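Fructosyl amine:oxygen oxidoreductase (Neosartorya fumigata, PDB 4WCT) probably catalyses the oxidative deglycation of fructosyl amines (Amadori products) by molecular oxygen, using a bound flavin-adenine dinucleotide as cofactor. Local coordinates at residues F248-R253 with P315-S320; K270-L275 with P345-R350; L296-E301 with D338-T343. All coordinates share one frame; numbering follows the deposited sequence.

Contact 1: residues F248-R253 with P315-S320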
loop_
_atom_site.group_PDB
_atom_site.type_symbol
_atom_site.label_atom_id
_atom_site.label_comp_id
_atom_site.label_asym_id
_atom_site.label_seq_id
_atom_site.Cartn_x
_atom_site.Cartn_y
_atom_site.Cartn_z
ATOM N N PHE A 248 -5.822 -17.345 -6.985
ATOM C CA PHE A 248 -4.767 -17.265 -6.003
ATOM C C PHE A 248 -4.965 -18.229 -4.838
ATOM O O PHE A 248 -4.171 -18.222 -3.877
ATOM C CB PHE A 248 -4.668 -15.828 -5.484
ATOM C CG PHE A 248 -3.842 -14.930 -6.344
ATOM C CD1 PHE A 248 -2.477 -14.902 -6.197
ATOM C CD2 PHE A 248 -4.426 -14.145 -7.318
ATOM C CE1 PHE A 248 -1.696 -14.070 -6.970
ATOM C CE2 PHE A 248 -3.647 -13.321 -8.108
ATOM C CZ PHE A 248 -2.282 -13.289 -7.921
ATOM N N LYS A 249 -5.985 -19.088 -4.918
ATOM C CA LYS A 249 -6.167 -20.151 -3.914
ATOM C C LYS A 249 -6.294 -19.544 -2.519
ATOM O O LYS A 249 -5.702 -20.026 -1.553
ATOM C CB LYS A 249 -5.006 -21.147 -3.979
ATOM C CG LYS A 249 -4.840 -21.765 -5.358
ATOM C CD LYS A 249 -6.080 -22.543 -5.767
ATOM C CE LYS A 249 -5.848 -23.337 -7.045
ATOM N NZ LYS A 249 -7.115 -23.750 -7.706
ATOM N N LYS A 250 -7.031 -18.437 -2.452
ATOM C CA LYS A 250 -7.304 -17.714 -1.205
ATOM C C LYS A 250 -6.131 -16.949 -0.599
ATOM O O LYS A 250 -6.285 -16.361 0.467
ATOM C CB LYS A 250 -7.974 -18.597 -0.151
ATOM C CG LYS A 250 -9.242 -19.247 -0.661
ATOM C CD LYS A 250 -9.899 -20.053 0.459
ATOM C CE LYS A 250 -11.104 -20.824 -0.046
ATOM N NZ LYS A 250 -11.752 -21.572 1.077
ATOM N N GLN A 251 -5.055 -16.780 -1.362
ATOM C CA GLN A 251 -3.891 -16.115 -0.837
ATOM C C GLN A 251 -4.057 -14.599 -0.778
ATOM O O GLN A 251 -3.329 -13.927 -0.039
ATOM C CB GLN A 251 -2.629 -16.455 -1.633
ATOM C CG GLN A 251 -2.209 -17.911 -1.528
ATOM C CD GLN A 251 -1.000 -18.192 -2.383
ATOM O OE1 GLN A 251 0.146 -18.016 -1.955
ATOM N NE2 GLN A 251 -1.248 -18.455 -3.632
ATOM N N LEU A 252 -5.034 -14.059 -1.490
ATOM C CA LEU A 252 -5.310 -12.618 -1.438
ATOM C C LEU A 252 -6.665 -12.342 -0.838
ATOM O O LEU A 252 -7.678 -12.890 -1.277
ATOM C CB LEU A 252 -5.203 -11.991 -2.830
ATOM C CG LEU A 252 -3.840 -12.032 -3.529
ATOM C CD1 LEU A 252 -3.967 -11.331 -4.896
ATOM C CD2 LEU A 252 -2.711 -11.390 -2.712
ATOM N N ARG A 253 -6.719 -11.328 0.037
ATOM C CA ARG A 253 -7.977 -10.766 0.486
ATOM C C ARG A 253 -8.031 -9.305 0.099
ATOM O O ARG A 253 -7.412 -8.488 0.755
ATOM C CB ARG A 253 -8.135 -10.892 1.998
ATOM C CG ARG A 253 -9.459 -10.388 2.480
ATOM C CD ARG A 253 -9.601 -10.366 4.000
ATOM N NE ARG A 253 -8.727 -9.365 4.599
ATOM C CZ ARG A 253 -8.506 -9.262 5.904
ATOM N NH1 ARG A 253 -9.169 -10.048 6.766
ATOM N NH2 ARG A 253 -7.612 -8.385 6.334
ATOM N N PRO A 315 -18.915 -22.596 -4.555
ATOM C CA PRO A 315 -20.289 -22.574 -4.048
ATOM C C PRO A 315 -20.359 -22.394 -2.542
ATOM O O PRO A 315 -19.633 -23.042 -1.810
ATOM C CB PRO A 315 -20.842 -23.955 -4.472
ATOM C CG PRO A 315 -20.079 -24.279 -5.709
ATOM C CD PRO A 315 -18.678 -23.715 -5.493
ATOM N N GLY A 316 -21.219 -21.480 -2.111
ATOM C CA GLY A 316 -21.450 -21.204 -0.731
ATOM C C GLY A 316 -20.388 -20.367 -0.050
ATOM O O GLY A 316 -20.474 -20.141 1.155
ATOM N N GLN A 317 -19.369 -19.943 -0.808
ATOM C CA GLN A 317 -18.282 -19.151 -0.224
ATOM C C GLN A 317 -18.276 -17.730 -0.746
ATOM O O GLN A 317 -18.980 -17.417 -1.691
ATOM C CB GLN A 317 -16.934 -19.799 -0.533
ATOM C CG GLN A 317 -16.835 -21.225 -0.001
ATOM C CD GLN A 317 -15.452 -21.800 -0.115
ATOM O OE1 GLN A 317 -14.470 -21.127 0.182
ATOM N NE2 GLN A 317 -15.355 -23.053 -0.564
ATOM N N GLU A 318 -17.559 -16.877 -0.028
ATOM C CA GLU A 318 -17.501 -15.436 -0.306
ATOM C C GLU A 318 -16.153 -15.109 -0.904
ATOM O O GLU A 318 -15.148 -15.702 -0.527
ATOM C CB GLU A 318 -17.596 -14.622 0.994
ATOM C CG GLU A 318 -18.779 -14.895 1.894
ATOM C CD GLU A 318 -18.616 -14.224 3.252
ATOM O OE1 GLU A 318 -19.379 -13.300 3.491
ATOM O OE2 GLU A 318 -17.671 -14.557 4.024
ATOM N N LYS A 319 -16.123 -14.016 -1.641
ATOM C CA LYS A 319 -14.894 -13.454 -2.165
ATOM C C LYS A 319 -15.105 -11.924 -2.213
ATOM O O LYS A 319 -16.039 -11.442 -2.848
ATOM C CB LYS A 319 -14.656 -13.996 -3.580
ATOM C CG LYS A 319 -13.302 -13.667 -4.193
ATOM C CD LYS A 319 -12.976 -14.532 -5.417
ATOM C CE LYS A 319 -11.592 -14.187 -5.958
ATOM N NZ LYS A 319 -11.248 -14.782 -7.268
ATOM N N SER A 320 -14.153 -11.178 -1.650
ATOM C CA SER A 320 -14.211 -9.718 -1.617
ATOM C C SER A 320 -13.828 -9.084 -2.967
ATOM O O SER A 320 -12.772 -9.391 -3.524
ATOM C CB SER A 320 -13.256 -9.205 -0.536
ATOM O OG SER A 320 -13.365 -7.779 -0.418
HETATM O O HOH W 1 -8.131 -15.475 -6.677
HETATM O O HOH W 2 -12.737 -24.103 -0.532
#

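Contact 2: residues K270-L275 with P345-R350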
loop_
_atom_site.group_PDB
_atom_site.type_symbol
_atom_site.label_atom_id
_atom_site.label_comp_id
_atom_site.label_asym_id
_atom_site.label_seq_id
_atom_site.Cartn_x
_atom_site.Cartn_y
_atom_site.Cartn_z
ATOM N N LYS A 270 1.233 27.239 7.153
ATOM C CA LYS A 270 2.668 27.417 7.161
ATOM C C LYS A 270 3.344 26.827 8.386
ATOM O O LYS A 270 4.527 26.585 8.346
ATOM C CB LYS A 270 3.011 28.911 7.010
ATOM C CG LYS A 270 2.455 29.509 5.724
ATOM C CD LYS A 270 2.945 30.937 5.517
ATOM C CE LYS A 270 2.373 31.541 4.246
ATOM N NZ LYS A 270 2.527 33.013 4.317
ATOM N N GLN A 271 2.605 26.599 9.469
ATOM C CA GLN A 271 3.132 25.915 10.635
ATOM C C GLN A 271 3.275 24.415 10.454
ATOM O O GLN A 271 4.052 23.772 11.176
ATOM C CB GLN A 271 2.281 26.192 11.903
ATOM C CG GLN A 271 2.427 27.582 12.479
ATOM C CD GLN A 271 3.841 27.871 12.904
ATOM O OE1 GLN A 271 4.599 28.504 12.138
ATOM N NE2 GLN A 271 4.198 27.488 14.156
ATOM N N TYR A 272 2.528 23.861 9.506
ATOM C CA TYR A 272 2.367 22.419 9.374
ATOM C C TYR A 272 3.410 21.859 8.409
ATOM O O TYR A 272 3.076 21.320 7.359
ATOM C CB TYR A 272 0.961 22.056 8.871
ATOM C CG TYR A 272 -0.178 22.317 9.850
ATOM C CD1 TYR A 272 -0.681 23.601 10.018
ATOM C CD2 TYR A 272 -0.884 21.253 10.427
ATOM C CE1 TYR A 272 -1.720 23.849 10.862
ATOM C CE2 TYR A 272 -1.934 21.490 11.296
ATOM C CZ TYR A 272 -2.343 22.782 11.516
ATOM O OH TYR A 272 -3.427 23.054 12.317
ATOM N N ARG A 273 4.672 22.040 8.757
ATOM C CA ARG A 273 5.768 21.698 7.861
ATOM C C ARG A 273 6.784 20.815 8.548
ATOM O O ARG A 273 7.077 20.969 9.751
ATOM C CB ARG A 273 6.472 22.958 7.375
ATOM C CG ARG A 273 5.703 23.752 6.355
ATOM C CD ARG A 273 6.343 25.130 6.215
ATOM N NE ARG A 273 5.690 25.947 5.201
ATOM C CZ ARG A 273 5.993 27.217 4.956
ATOM N NH1 ARG A 273 6.914 27.828 5.684
ATOM N NH2 ARG A 273 5.342 27.887 4.014
ATOM N N ASN A 274 7.305 19.838 7.809
ATOM C CA ASN A 274 8.337 18.955 8.316
ATOM C C ASN A 274 7.863 18.087 9.488
ATOM O O ASN A 274 8.633 17.812 10.423
ATOM C CB ASN A 274 9.555 19.768 8.761
ATOM C CG ASN A 274 10.851 19.003 8.608
ATOM O OD1 ASN A 274 10.985 18.170 7.717
ATOM N ND2 ASN A 274 11.815 19.290 9.468
ATOM N N LEU A 275 6.634 17.587 9.398
ATOM C CA LEU A 275 5.994 16.941 10.511
ATOM C C LEU A 275 6.295 15.446 10.547
ATOM O O LEU A 275 6.155 14.778 9.527
ATOM C CB LEU A 275 4.474 17.131 10.411
ATOM C CG LEU A 275 3.930 18.571 10.415
ATOM C CD1 LEU A 275 2.418 18.571 10.399
ATOM C CD2 LEU A 275 4.458 19.378 11.599
ATOM N N PRO A 345 -7.878 19.352 17.977
ATOM C CA PRO A 345 -9.322 19.600 18.097
ATOM C C PRO A 345 -9.786 20.868 17.395
ATOM O O PRO A 345 -10.962 20.968 17.019
ATOM C CB PRO A 345 -9.547 19.706 19.621
ATOM C CG PRO A 345 -8.190 19.851 20.216
ATOM C CD PRO A 345 -7.259 19.097 19.298
ATOM N N HIS A 346 -8.855 21.795 17.122
ATOM C CA HIS A 346 -9.196 22.974 16.355
ATOM C C HIS A 346 -9.606 22.661 14.922
ATOM O O HIS A 346 -10.264 23.502 14.268
ATOM C CB HIS A 346 -8.056 23.984 16.363
ATOM C CG HIS A 346 -6.765 23.449 15.856
ATOM N ND1 HIS A 346 -6.038 22.503 16.544
ATOM C CD2 HIS A 346 -6.043 23.754 14.753
ATOM C CE1 HIS A 346 -4.979 22.168 15.832
ATOM N NE2 HIS A 346 -4.921 22.960 14.780
ATOM N N LEU A 347 -9.235 21.470 14.457
ATOM C CA LEU A 347 -9.566 21.005 13.101
ATOM C C LEU A 347 -10.745 20.036 13.066
ATOM O O LEU A 347 -11.178 19.648 12.004
ATOM C CB LEU A 347 -8.350 20.328 12.458
ATOM C CG LEU A 347 -7.120 21.221 12.289
ATOM C CD1 LEU A 347 -6.022 20.419 11.606
ATOM C CD2 LEU A 347 -7.435 22.544 11.583
ATOM N N ALA A 348 -11.201 19.554 14.219
ATOM C CA ALA A 348 -12.053 18.379 14.239
ATOM C C ALA A 348 -13.416 18.558 13.594
ATOM O O ALA A 348 -14.067 17.547 13.295
ATOM C CB ALA A 348 -12.224 17.871 15.656
ATOM N N ASP A 349 -13.888 19.797 13.480
ATOM C CA ASP A 349 -15.170 20.054 12.851
ATOM C C ASP A 349 -15.049 20.656 11.449
ATOM O O ASP A 349 -16.043 21.145 10.885
ATOM C CB ASP A 349 -16.032 20.954 13.737
ATOM C CG ASP A 349 -16.514 20.249 15.002
ATOM O OD1 ASP A 349 -16.902 19.065 14.922
ATOM O OD2 ASP A 349 -16.432 20.866 16.083
ATOM N N ARG A 350 -13.859 20.639 10.866
ATOM C CA ARG A 350 -13.675 21.247 9.543
ATOM C C ARG A 350 -14.324 20.359 8.492
ATOM O O ARG A 350 -14.286 19.120 8.573
ATOM C CB ARG A 350 -12.206 21.402 9.222
ATOM C CG ARG A 350 -11.499 22.396 10.129
ATOM C CD ARG A 350 -11.623 23.808 9.615
ATOM N NE ARG A 350 -10.643 24.058 8.573
ATOM C CZ ARG A 350 -9.417 24.553 8.784
ATOM N NH1 ARG A 350 -9.100 25.111 9.947
ATOM N NH2 ARG A 350 -8.606 24.664 7.758
#

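Contact 3: residues L296-E301 with D338-T343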
loop_
_atom_site.group_PDB
_atom_site.type_symbol
_atom_site.label_atom_id
_atom_site.label_comp_id
_atom_site.label_asym_id
_atom_site.label_seq_id
_atom_site.Cartn_x
_atom_site.Cartn_y
_atom_site.Cartn_z
ATOM N N LEU A 296 -4.739 18.320 4.197
ATOM C CA LEU A 296 -4.233 17.495 5.278
ATOM C C LEU A 296 -5.047 16.201 5.275
ATOM O O LEU A 296 -6.291 16.251 5.343
ATOM C CB LEU A 296 -4.420 18.265 6.603
ATOM C CG LEU A 296 -3.823 17.642 7.877
ATOM C CD1 LEU A 296 -3.497 18.732 8.873
ATOM C CD2 LEU A 296 -4.771 16.641 8.503
ATOM N N LYS A 297 -4.341 15.076 5.163
ATOM C CA LYS A 297 -4.978 13.763 5.019
ATOM C C LYS A 297 -5.027 13.038 6.357
ATOM O O LYS A 297 -4.011 12.960 7.062
ATOM C CB LYS A 297 -4.182 12.905 4.057
ATOM C CG LYS A 297 -4.893 11.570 3.748
ATOM C CD LYS A 297 -4.053 10.670 2.867
ATOM C CE LYS A 297 -3.140 9.812 3.749
ATOM N NZ LYS A 297 -2.301 8.927 2.942
ATOM N N ILE A 298 -6.194 12.487 6.665
ATOM C CA ILE A 298 -6.417 11.669 7.868
ATOM C C ILE A 298 -6.905 10.289 7.439
ATOM O O ILE A 298 -7.807 10.191 6.611
ATOM C CB ILE A 298 -7.500 12.251 8.795
ATOM C CG1 ILE A 298 -7.179 13.696 9.186
ATOM C CG2 ILE A 298 -7.594 11.401 10.046
ATOM C CD1 ILE A 298 -7.957 14.745 8.439
ATOM N N CYS A 299 -6.246 9.243 7.926
ATOM C CA CYS A 299 -6.742 7.885 7.769
ATOM C C CYS A 299 -7.222 7.401 9.115
ATOM O O CYS A 299 -6.500 7.495 10.107
ATOM C CB CYS A 299 -5.648 6.964 7.311
ATOM S SG CYS A 299 -5.270 7.091 5.567
ATOM N N ASP A 300 -8.458 6.935 9.181
ATOM C CA ASP A 300 -8.953 6.328 10.392
ATOM C C ASP A 300 -8.580 4.842 10.396
ATOM O O ASP A 300 -8.857 4.114 9.454
ATOM C CB ASP A 300 -10.475 6.507 10.508
ATOM C CG ASP A 300 -11.234 5.890 9.363
ATOM O OD1 ASP A 300 -10.986 6.314 8.205
ATOM O OD2 ASP A 300 -12.092 5.006 9.631
ATOM N N GLU A 301 -7.927 4.387 11.460
ATOM C CA GLU A 301 -7.419 3.039 11.483
ATOM C C GLU A 301 -8.480 2.069 11.951
ATOM O O GLU A 301 -9.285 2.349 12.840
ATOM C CB GLU A 301 -6.156 2.948 12.331
ATOM C CG GLU A 301 -5.505 1.564 12.406
ATOM C CD GLU A 301 -4.926 1.017 11.083
ATOM O OE1 GLU A 301 -5.423 1.363 9.997
ATOM O OE2 GLU A 301 -4.261 -0.055 11.145
ATOM N N ASP A 338 -12.805 11.817 15.491
ATOM C CA ASP A 338 -12.389 11.376 16.819
ATOM C C ASP A 338 -10.852 11.443 17.006
ATOM O O ASP A 338 -10.367 11.984 17.999
ATOM C CB ASP A 338 -12.865 9.946 17.059
ATOM C CG ASP A 338 -12.361 9.372 18.379
ATOM O OD1 ASP A 338 -12.868 9.796 19.430
ATOM O OD2 ASP A 338 -11.399 8.563 18.385
ATOM N N PHE A 339 -10.102 10.994 15.995
ATOM C CA PHE A 339 -8.648 11.128 16.004
ATOM C C PHE A 339 -8.261 12.600 16.111
ATOM O O PHE A 339 -7.385 12.969 16.904
ATOM C CB PHE A 339 -8.044 10.522 14.735
ATOM C CG PHE A 339 -6.580 10.793 14.555
ATOM C CD1 PHE A 339 -5.614 9.936 15.060
ATOM C CD2 PHE A 339 -6.167 11.875 13.816
ATOM C CE1 PHE A 339 -4.262 10.184 14.883
ATOM C CE2 PHE A 339 -4.825 12.169 13.682
ATOM C CZ PHE A 339 -3.857 11.311 14.227
ATOM N N LEU A 340 -8.890 13.438 15.291
ATOM C CA LEU A 340 -8.611 14.887 15.332
ATOM C C LEU A 340 -8.964 15.482 16.693
ATOM O O LEU A 340 -8.252 16.377 17.166
ATOM C CB LEU A 340 -9.362 15.624 14.242
ATOM C CG LEU A 340 -8.871 15.341 12.817
ATOM C CD1 LEU A 340 -9.851 16.002 11.881
ATOM C CD2 LEU A 340 -7.456 15.867 12.634
ATOM N N HIS A 341 -10.063 15.051 17.329
ATOM C CA HIS A 341 -10.389 15.615 18.627
ATOM C C HIS A 341 -9.299 15.403 19.662
ATOM O O HIS A 341 -8.986 16.310 20.444
ATOM C CB HIS A 341 -11.727 15.113 19.197
ATOM C CG HIS A 341 -12.282 16.044 20.230
ATOM N ND1 HIS A 341 -11.912 15.967 21.556
ATOM C CD2 HIS A 341 -12.902 17.244 20.086
ATOM C CE1 HIS A 341 -12.308 17.054 22.193
ATOM N NE2 HIS A 341 -12.924 17.840 21.328
ATOM N N ASP A 342 -8.653 14.249 19.621
ATOM C CA ASP A 342 -7.621 13.933 20.578
ATOM C C ASP A 342 -6.336 14.741 20.339
ATOM O O ASP A 342 -5.566 14.923 21.266
ATOM C CB ASP A 342 -7.304 12.448 20.521
ATOM C CG ASP A 342 -8.248 11.592 21.355
ATOM O OD1 ASP A 342 -9.346 12.067 21.751
ATOM O OD2 ASP A 342 -7.932 10.388 21.472
ATOM N N THR A 343 -6.073 15.098 19.075
ATOM C CA THR A 343 -4.754 15.558 18.611
ATOM C C THR A 343 -4.746 17.032 18.205
ATOM O O THR A 343 -3.820 17.822 18.574
ATOM C CB THR A 343 -4.289 14.691 17.431
ATOM O OG1 THR A 343 -5.253 14.756 16.368
ATOM C CG2 THR A 343 -4.112 13.236 17.858
#

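Contact 1: residues F248-R253 with P315-S320
Lys250 reaches across to Gln317 with the end of its chain: NZ, and CE behind it, meet the amide oxygen OE1. The lysine CG lies anti to the carbonyl carbon, beside the backbone N (chi1 -55°), and the extended chain beyond it carries NZ to Gln317, although the bond to CB does not itself point there. The two side chains cross at about a right angle. The bond from Lys250 NZ to Gln317 OE1 is 2.9 Å long. Its donor comes in tilted 17° from the carbonyl plane. The other arm of the amide is tied in through water 2, which accepts from Lys250 NZ and, at 2.8 Å, from Gln317 NE2, so the ammonium group, the amide and the water close a small polar ring.

A second water makes a looser link between the segments. Water 1 accepts from the backbone N of Phe248 and lies at the edge of the phenyl ring, in its plane; it also accepts from Lys319 NZ, which donates to the carbonyl of Asp243 too.

Lys250 is presented by a type I' turn from Phe248 to Gln251. Phe248 O takes two bonds there, from the backbone N of Gln251 and from Gln251 NE2 at 2.9 Å, which approach from opposite faces of the carbonyl plane. Leu252 CD1 lies 3.6 Å above the centre of the Phe248 ring, and the ring packs on strands 369-372 and 379-383.

The contact therefore joins the turn preceding strand 253-263 to the approach to strand 318-320 by one charged-to-neutral hydrogen bond and bridging waters at the surface. Because Gln317 is uncharged, the positive charge of Lys250 is probably eased by the amide dipole and water.

Contact 2: residues K270-L275 with P345-R350
Tyr272 and His346 meet through one hydrogen bond, the polar part of this contact. The two side chains come from opposite directions, and His346 NE2 donates to Tyr272 OH over 2.9 Å with an N-H...O angle of 155°. The hydroxyl lies close to the imidazole plane, 9° out of it, and NE2 in turn stands at the edge of the phenol ring, near its plane. The first torsion of His346 (chi1 57°) tucks CG between the backbone N and the carbonyl carbon, a turn that aims the NE2 edge at the tyrosine. On its other nitrogen the imidazole is held as well: ND1 is hydrogen-bonded to the hydroxyl of Thr161, which probably fixes the rotation of the ring.

The apolar part comes from Leu347, the next residue along. Its CD1 is 3.8 Å from Tyr272 OH and 4.2 Å from Tyr272 CE2, approaching the phenol obliquely. The same leucine also packs against its neighbour, with CG 3.6 Å above one face of the His346 ring and displaced toward the rim. The phenol hydroxyl is thus bordered by an imidazole edge and a leucine methyl.

Both segments turn here: Tyr272 is the centre of an inverse gamma turn, and a type I turn runs from Leu347 to Arg350, closed by the bond from Arg350 N to Leu347 O (3.1 Å).

The contact joins the loop between strands 253-263 and 277-280 to the one that leads from helix 330-343 into strand 352-362. Leu296 of strand 295-310 touches both Tyr272 and Leu347, and Met264 and Pro289 also pack on the tyrosine. Farther along, Arg350 forms a salt bridge with Glu268, a further tie between the region just after strand 253-263 and the turn.

Contact 3: residues L296-E301 with D338-T343
The first torsion of Ile298 (chi1 -55°) sets CG1 beside the backbone N and CG2 anti to it, dividing the side chain between two neighbours on the helix. CG2 meets Phe339 CD2 at 4.1 Å, while the CG1 branch turns to Leu340. Phe339, with CG anti to its own backbone N (chi1 171°), brings its ring obliquely against the methyl. Leu340 crosses Ile298 at about a right angle: its CD2 lies 4.1 Å from Ile298 CG1, and its CD1 is equally far from Ile298 CD1. The isoleucine is therefore held by adjacent helix residues through wholly apolar contacts.

Behind the ring, Thr343 places CG2 4.1 Å above one face of Phe339, toward its rim. Thr343 OG1 donates back to Phe339 O over 2.8 Å, from above the carbonyl plane, which probably helps hold the threonine side chain in place at the last turn of helix 330-343.

Helix 330-343 thus packs on the sheet at strand 295-310, which runs between strands 253-263 and 284-287. Ile262 touches both Ile298 and Leu340, Phe286 touches Phe339, and Asp300 reaches back to the helix through a salt bridge with Arg335.

How the contacts relate
Contacts 2 and 3 form one neighbourhood, their centres 10 Å apart, and contact 3 is nested in the chain loop that contact 2 closes. They touch: Pro345 CD lies 3.6 Å from Leu340 O, so the loop after helix 330-343 folds back on the helix. Contact 1 lies across the chain's centre from contact 2, 41 Å between centres and about 27 Å between nearest atoms. From contact 3 its centre is 32 Å away but its nearest atoms only about 10 Å, and both reach the same sheet, where strands 318-320 and 295-310 are antiparallel neighbours. The side chain of Ile298 in contact 3 is about 10 Å from the bound FAD, near the cofactor without touching it.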